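Local coordinates for protein pseudoalteromonas arctica PAMC 21717 (Pseudoalteromonas arctica, PDB 5YL7) that probably hydrolyses peptide bonds as a cold-active serine protease of the subtilase family, with bound calcium ions, at residues N184-A189 / G213-V218. Residues are numbered along the deposited sequence; the frame is centred on the assembly and turned at random.
With CA (calcium ion), chain F.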
loop_
_atom_site.group_PDB
_atom_site.type_symbol
_atom_site.label_atom_id
_atom_site.label_comp_id
_atom_site.label_asym_id
_atom_site.label_seq_id
_atom_site.Cartn_x
_atom_site.Cartn_y
_atom_site.Cartn_z
ATOM N N ASN A 184 -16.151 -10.043 6.267
ATOM C CA ASN A 184 -16.098 -11.483 5.919
ATOM C C ASN A 184 -14.846 -11.841 5.143
ATOM O O ASN A 184 -14.163 -12.837 5.363
ATOM C CB ASN A 184 -17.356 -11.923 5.133
ATOM C CG ASN A 184 -18.609 -12.041 5.942
ATOM O OD1 ASN A 184 -18.580 -12.141 7.146
ATOM N ND2 ASN A 184 -19.710 -11.986 5.239
ATOM N N ALA A 185 -14.551 -10.971 4.159
ATOM C CA ALA A 185 -13.339 -11.182 3.333
ATOM C C ALA A 185 -12.035 -11.106 4.151
ATOM O O ALA A 185 -11.131 -11.926 4.012
ATOM C CB ALA A 185 -13.365 -10.218 2.175
ATOM N N ILE A 186 -11.954 -10.061 5.008
ATOM C CA ILE A 186 -10.851 -9.904 5.907
ATOM C C ILE A 186 -10.680 -11.125 6.813
ATOM O O ILE A 186 -9.569 -11.586 7.035
ATOM C CB ILE A 186 -10.977 -8.615 6.688
ATOM C CG1 ILE A 186 -10.814 -7.438 5.710
ATOM C CG2 ILE A 186 -10.021 -8.510 7.869
ATOM C CD1 ILE A 186 -11.199 -6.122 6.355
ATOM N N ASN A 187 -11.819 -11.614 7.370
ATOM C CA ASN A 187 -11.729 -12.788 8.232
ATOM C C ASN A 187 -11.164 -13.995 7.464
ATOM O O ASN A 187 -10.377 -14.706 8.040
ATOM C CB ASN A 187 -13.102 -13.093 8.792
ATOM C CG ASN A 187 -13.671 -12.084 9.776
ATOM O OD1 ASN A 187 -12.947 -11.237 10.285
ATOM N ND2 ASN A 187 -14.990 -12.190 10.030
ATOM N N THR A 188 -11.604 -14.176 6.264
ATOM C CA THR A 188 -11.100 -15.216 5.389
ATOM C C THR A 188 -9.580 -15.043 5.161
ATOM O O THR A 188 -8.765 -15.976 5.339
ATOM C CB THR A 188 -11.793 -15.274 4.053
ATOM O OG1 THR A 188 -13.142 -15.759 4.305
ATOM C CG2 THR A 188 -11.147 -16.152 3.042
ATOM N N ALA A 189 -9.162 -13.818 4.790
ATOM C CA ALA A 189 -7.708 -13.611 4.548
ATOM C C ALA A 189 -6.883 -13.919 5.791
ATOM O O ALA A 189 -5.847 -14.624 5.746
ATOM C CB ALA A 189 -7.490 -12.170 4.116
ATOM N N GLY A 213 -10.412 0.730 6.950
ATOM C CA GLY A 213 -9.558 0.826 8.075
ATOM C C GLY A 213 -10.190 0.608 9.412
ATOM O O GLY A 213 -9.574 0.214 10.390
ATOM N N ASN A 214 -11.518 0.894 9.485
ATOM C CA ASN A 214 -12.351 0.653 10.656
ATOM C C ASN A 214 -12.853 -0.765 10.758
ATOM O O ASN A 214 -13.562 -1.078 11.731
ATOM C CB ASN A 214 -13.481 1.684 10.718
ATOM C CG ASN A 214 -14.463 1.558 9.601
ATOM O OD1 ASN A 214 -14.335 0.704 8.727
ATOM N ND2 ASN A 214 -15.498 2.441 9.599
ATOM N N CYS A 215 -12.444 -1.660 9.876
ATOM C CA CYS A 215 -12.799 -3.079 10.035
ATOM C C CYS A 215 -11.965 -3.627 11.166
ATOM O O CYS A 215 -10.978 -3.070 11.679
ATOM C CB CYS A 215 -12.492 -3.797 8.770
ATOM S SG CYS A 215 -13.457 -3.252 7.340
ATOM N N ASN A 216 -12.357 -4.797 11.711
ATOM C CA ASN A 216 -11.635 -5.490 12.733
ATOM C C ASN A 216 -10.580 -6.414 12.136
ATOM O O ASN A 216 -10.757 -6.940 11.039
ATOM C CB ASN A 216 -12.529 -6.247 13.710
ATOM C CG ASN A 216 -13.457 -5.335 14.455
ATOM O OD1 ASN A 216 -12.970 -4.315 14.996
ATOM N ND2 ASN A 216 -14.743 -5.564 14.432
ATOM N N GLY A 217 -9.505 -6.623 12.876
ATOM C CA GLY A 217 -8.426 -7.525 12.444
ATOM C C GLY A 217 -7.512 -7.004 11.381
ATOM O O GLY A 217 -6.966 -7.791 10.630
ATOM N N VAL A 218 -7.335 -5.683 11.342
ATOM C CA VAL A 218 -6.484 -5.037 10.337
ATOM C C VAL A 218 -5.484 -4.187 11.007
ATOM O O VAL A 218 -5.653 -3.741 12.140
ATOM C CB VAL A 218 -7.328 -4.216 9.326
ATOM C CG1 VAL A 218 -8.438 -5.063 8.691
ATOM C CG2 VAL A 218 -7.927 -2.976 9.907
HETATM CA CA CA F . -5.960 -3.124 14.354
HETATM O O HOH W 1 -8.327 -3.552 13.549
HETATM O O HOH W 2 -6.570 -1.038 16.223
HETATM O O HOH W 3 -6.566 -3.368 16.644
HETATM O O HOH W 4 -7.338 -1.097 14.394
HETATM O O HOH W 5 -6.520 -5.586 14.468
#
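Ile186, on helix 180-191, faces the loop 213-218, and its CA lies 7.4 Å from that of Gly217, the closest CA pair across the contact. No hydrogen bond joins residues 184-189 to 213-218. Ile186 makes the contact with both of its branches. CG1 stands anti to the carbonyl carbon (chi1 -67°), and the extended chain carries Ile186 CD1 to 3.6 Å from Cys215 CB. Ile186 CD1 also lies 3.8 Å from Cys215 SG, which is disulfide-bonded to Cys178. Ile186 CG2 meets the loop backbone, 3.6 Å from Asn216 O. Val218 crosses Ile186 at about a right angle, and Val218 CG1 touches both methyls of Ile186, 3.8 Å from CD1 and 3.9 Å from CG2. Cutting Ile186 back to an alanine is likely to leave Cys215 CB and Val218 CG1 without their apolar partner and to open a gap beside the disulfide. Val218 O binds a calcium ion at 2.3 Å. A calcium-bound water also accepts from Val218 N and donates to Cys215 O, a second link between the loop and the ion. Asp241 and Glu307 bind the same ion. Elsewhere on the same helix, Gln183 OE1 accepts from Asn216 N and Arg190 NH1 donates to Gly217 O. Helix 180-191 packs between two elements of the subtilase fold: Ala185 and Ala189 touch helix 140-150, while Ile186 covers the loop leading into strand 219-224 of the parallel sheet.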